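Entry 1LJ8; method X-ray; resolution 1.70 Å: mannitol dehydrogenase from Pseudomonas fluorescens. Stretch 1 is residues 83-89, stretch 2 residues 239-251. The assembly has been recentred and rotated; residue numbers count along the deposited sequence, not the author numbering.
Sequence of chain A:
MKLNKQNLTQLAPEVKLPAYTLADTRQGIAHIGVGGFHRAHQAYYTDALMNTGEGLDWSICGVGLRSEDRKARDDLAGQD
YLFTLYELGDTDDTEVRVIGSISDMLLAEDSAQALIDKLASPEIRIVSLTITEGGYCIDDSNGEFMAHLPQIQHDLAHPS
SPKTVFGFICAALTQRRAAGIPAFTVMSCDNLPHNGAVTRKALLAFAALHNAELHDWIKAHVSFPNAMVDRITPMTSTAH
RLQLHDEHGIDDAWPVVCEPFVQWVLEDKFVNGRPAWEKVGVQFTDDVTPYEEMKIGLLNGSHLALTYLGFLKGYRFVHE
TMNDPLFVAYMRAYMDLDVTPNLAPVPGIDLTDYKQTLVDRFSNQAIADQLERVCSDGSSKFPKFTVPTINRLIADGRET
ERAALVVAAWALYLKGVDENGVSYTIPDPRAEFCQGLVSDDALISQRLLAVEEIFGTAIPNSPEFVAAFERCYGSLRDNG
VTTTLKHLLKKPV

Stretch 1 (83-89) FTLYELG
Stretch 2, residues 239-251: AHRLQLHDEHGID

A strand can pack against a helix without a single direct hydrogen bond between them, provided its alternate side chains are shaped to fit the helix surface. In mannitol dehydrogenase the strand 83-87 runs nearly perpendicular to the helix 239-248, at 89°, with axes 10.4 Å apart at their closest. The nearest CA pairs are Tyr86 CA to Leu244 CA at 7.3 Å and Thr84 CA to Ile250 CA at 8.4 Å. Extended geometry sends Thr84, Tyr86 and, just past the strand, Leu88 toward the helix, while Leu85 turns away; together the stretches bury 394 Å².

Tyr86 is the centrepiece. Its t rotamer (chi2 20°) carries the ring across the helix, where Tyr86 CE2 comes within 3.6 Å of Leu244 CA. Leu244, t with chi2 p, leaves the helix sideways yet places CD1 over one ring face, 3.9 Å from the centroid and 13° off the normal, a CH-pi contact. The ring edge meets Gln243 CG, which lies 3.3 Å from Tyr86 OH; the extended Gln243 (t, t) also brings OE1 to 3.8 Å from Leu88 CD2. His248, m, sets its ring at 85° to the tyrosine plane, with CD2 3.8 Å from Tyr86 CE1.

The phenol's polar end is served by a water whose O is hydrogen-bonded to Tyr86 OH at 3.1 Å and to His248 NE2 at 3.3 Å; the same water donates to Glu247 OE2, its O lying 2.7 Å away. Tyrosine thus combines an apolar ring with a hydroxyl that reaches solvent-mediated partners.

Smaller contacts flank it. Thr84, m, places CB 3.8 Å from Leu244 CD2 and OG1 3.8 Å from Ile250 CG2. Leu88 (m, t) brings CD1 to the edge of the His240 ring, 3.6 Å from ND1. Gly249, at phi 72°, leaves the helical conformation, and the extended Ile250 (m, t) then points back toward the strand.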

# COMPACT_ATOMS: atom_id res chain seq x y z
N PHE A 83 16.62 6.68 10.59
CA PHE A 83 16.72 6.36 9.17
C PHE A 83 16.57 7.68 8.44
O PHE A 83 15.99 8.62 8.99
CB PHE A 83 15.67 5.33 8.70
CG PHE A 83 14.24 5.76 8.89
CD1 PHE A 83 13.58 6.44 7.85
CD2 PHE A 83 13.58 5.52 10.08
CE1 PHE A 83 12.25 6.89 8.02
CE2 PHE A 83 12.25 5.96 10.28
CZ PHE A 83 11.57 6.66 9.24
N THR A 84 17.07 7.72 7.21
CA THR A 84 17.01 8.93 6.41
C THR A 84 15.79 8.91 5.49
O THR A 84 15.52 7.90 4.80
CB THR A 84 18.26 9.05 5.48
OG1 THR A 84 19.47 8.80 6.23
CG2 THR A 84 18.36 10.44 4.87
N LEU A 85 15.08 10.03 5.47
CA LEU A 85 13.97 10.23 4.54
C LEU A 85 14.63 11.06 3.42
O LEU A 85 15.11 12.18 3.66
CB LEU A 85 12.85 10.98 5.20
CG LEU A 85 11.67 11.12 4.21
CD1 LEU A 85 10.36 10.82 4.90
CD2 LEU A 85 11.68 12.52 3.68
N TYR A 86 14.66 10.52 2.21
CA TYR A 86 15.35 11.17 1.09
C TYR A 86 14.31 11.48 0.02
O TYR A 86 13.91 10.58 -0.74
CB TYR A 86 16.41 10.19 0.59
CG TYR A 86 17.35 10.65 -0.52
CD1 TYR A 86 17.54 11.99 -0.80
CD2 TYR A 86 18.08 9.71 -1.26
CE1 TYR A 86 18.49 12.42 -1.81
CE2 TYR A 86 19.01 10.12 -2.25
CZ TYR A 86 19.20 11.47 -2.50
OH TYR A 86 20.14 11.87 -3.44
N GLU A 87 13.89 12.74 -0.04
CA GLU A 87 12.88 13.17 -1.02
C GLU A 87 13.52 13.36 -2.38
O GLU A 87 14.58 13.94 -2.48
CB GLU A 87 12.19 14.48 -0.56
CG GLU A 87 11.36 14.35 0.74
CD GLU A 87 10.75 15.67 1.18
OE1 GLU A 87 11.23 16.72 0.69
OE2 GLU A 87 9.81 15.65 2.03
N LEU A 88 12.88 12.84 -3.43
CA LEU A 88 13.43 12.97 -4.78
C LEU A 88 12.36 13.55 -5.71
O LEU A 88 11.26 13.03 -5.76
CB LEU A 88 13.87 11.60 -5.28
CG LEU A 88 14.97 10.89 -4.47
CD1 LEU A 88 14.99 9.38 -4.83
CD2 LEU A 88 16.30 11.55 -4.76
N GLY A 89 12.68 14.64 -6.39
CA GLY A 89 11.71 15.26 -7.30
C GLY A 89 12.42 16.15 -8.34
O GLY A 89 13.59 16.49 -8.14
N ALA A 239 20.85 1.32 -5.84
CA ALA A 239 21.13 2.60 -6.47
C ALA A 239 20.57 3.76 -5.63
O ALA A 239 21.23 4.79 -5.47
CB ALA A 239 20.52 2.63 -7.87
N HIS A 240 19.35 3.59 -5.12
CA HIS A 240 18.77 4.66 -4.28
C HIS A 240 19.65 4.90 -3.05
O HIS A 240 19.96 6.04 -2.68
CB HIS A 240 17.34 4.26 -3.88
CG HIS A 240 16.31 4.64 -4.91
ND1 HIS A 240 16.06 5.96 -5.23
CD2 HIS A 240 15.46 3.90 -5.66
CE1 HIS A 240 15.09 6.01 -6.14
NE2 HIS A 240 14.72 4.78 -6.42
N ARG A 241 20.12 3.83 -2.43
CA ARG A 241 20.96 3.97 -1.24
C ARG A 241 22.30 4.61 -1.58
O ARG A 241 22.80 5.48 -0.86
CB ARG A 241 21.17 2.57 -0.60
CG ARG A 241 22.20 2.52 0.53
CD ARG A 241 22.30 1.10 1.13
NE ARG A 241 22.90 0.07 0.23
CZ ARG A 241 24.19 -0.02 -0.11
NH1 ARG A 241 25.10 0.85 0.33
NH2 ARG A 241 24.59 -1.05 -0.87
N LEU A 242 22.90 4.21 -2.70
CA LEU A 242 24.16 4.77 -3.09
C LEU A 242 24.04 6.24 -3.47
O LEU A 242 24.97 7.03 -3.22
CB LEU A 242 24.76 3.97 -4.27
CG LEU A 242 25.15 2.53 -3.90
CD1 LEU A 242 25.68 1.81 -5.16
CD2 LEU A 242 26.23 2.52 -2.82
N GLN A 243 22.90 6.62 -4.04
CA GLN A 243 22.72 8.02 -4.45
C GLN A 243 22.75 8.92 -3.19
O GLN A 243 23.30 10.02 -3.19
CB GLN A 243 21.38 8.18 -5.18
CG GLN A 243 21.11 9.62 -5.61
CD GLN A 243 19.78 9.79 -6.35
OE1 GLN A 243 18.79 9.02 -6.15
NE2 GLN A 243 19.73 10.80 -7.21
N LEU A 244 22.16 8.41 -2.10
CA LEU A 244 22.15 9.17 -0.85
C LEU A 244 23.58 9.41 -0.36
O LEU A 244 23.92 10.51 0.08
CB LEU A 244 21.35 8.40 0.20
CG LEU A 244 21.33 9.04 1.60
CD1 LEU A 244 20.68 10.50 1.55
CD2 LEU A 244 20.52 8.12 2.53
N HIS A 245 24.40 8.37 -0.40
CA HIS A 245 25.80 8.50 0.03
C HIS A 245 26.54 9.45 -0.95
O HIS A 245 27.25 10.37 -0.52
CB HIS A 245 26.49 7.13 -0.00
CG HIS A 245 27.97 7.22 0.22
ND1 HIS A 245 28.52 7.58 1.43
CD2 HIS A 245 29.01 7.11 -0.65
CE1 HIS A 245 29.83 7.71 1.30
NE2 HIS A 245 30.16 7.43 0.05
N ASP A 246 26.35 9.21 -2.25
CA ASP A 246 27.02 10.01 -3.28
C ASP A 246 26.71 11.50 -3.10
O ASP A 246 27.63 12.34 -3.09
CB ASP A 246 26.62 9.55 -4.72
CG ASP A 246 27.12 8.11 -5.05
OD1 ASP A 246 28.05 7.66 -4.34
OD2 ASP A 246 26.60 7.43 -6.01
N GLU A 247 25.44 11.83 -2.89
CA GLU A 247 25.02 13.23 -2.77
C GLU A 247 25.05 13.89 -1.42
O GLU A 247 25.20 15.11 -1.35
CB GLU A 247 23.60 13.41 -3.26
CG GLU A 247 23.26 12.64 -4.45
CD GLU A 247 23.00 13.55 -5.59
OE1 GLU A 247 23.95 13.78 -6.40
OE2 GLU A 247 21.86 14.05 -5.66
N HIS A 248 24.88 13.13 -0.34
CA HIS A 248 24.80 13.76 0.97
C HIS A 248 25.68 13.14 2.04
O HIS A 248 25.55 13.49 3.20
CB HIS A 248 23.33 13.81 1.44
CG HIS A 248 22.44 14.56 0.50
ND1 HIS A 248 22.48 15.93 0.37
CD2 HIS A 248 21.56 14.11 -0.44
CE1 HIS A 248 21.67 16.30 -0.60
NE2 HIS A 248 21.10 15.22 -1.11
N GLY A 249 26.55 12.21 1.63
CA GLY A 249 27.53 11.62 2.55
C GLY A 249 27.07 10.65 3.60
O GLY A 249 27.88 10.17 4.40
N ILE A 250 25.77 10.33 3.61
CA ILE A 250 25.24 9.42 4.62
C ILE A 250 25.31 7.97 4.17
O ILE A 250 24.89 7.63 3.03
CB ILE A 250 23.72 9.70 4.91
CG1 ILE A 250 23.49 11.17 5.30
CG2 ILE A 250 23.24 8.72 6.05
CD1 ILE A 250 21.97 11.56 5.43
N ASP A 251 25.80 7.11 5.06
CA ASP A 251 25.84 5.69 4.76
C ASP A 251 24.68 5.17 5.59
O ASP A 251 24.78 5.03 6.80
CB ASP A 251 27.17 5.06 5.22
CG ASP A 251 28.37 5.61 4.46
OD1 ASP A 251 28.33 5.56 3.21
OD2 ASP A 251 29.35 6.09 5.11
O HOH W 1 19.81 14.85 -4.10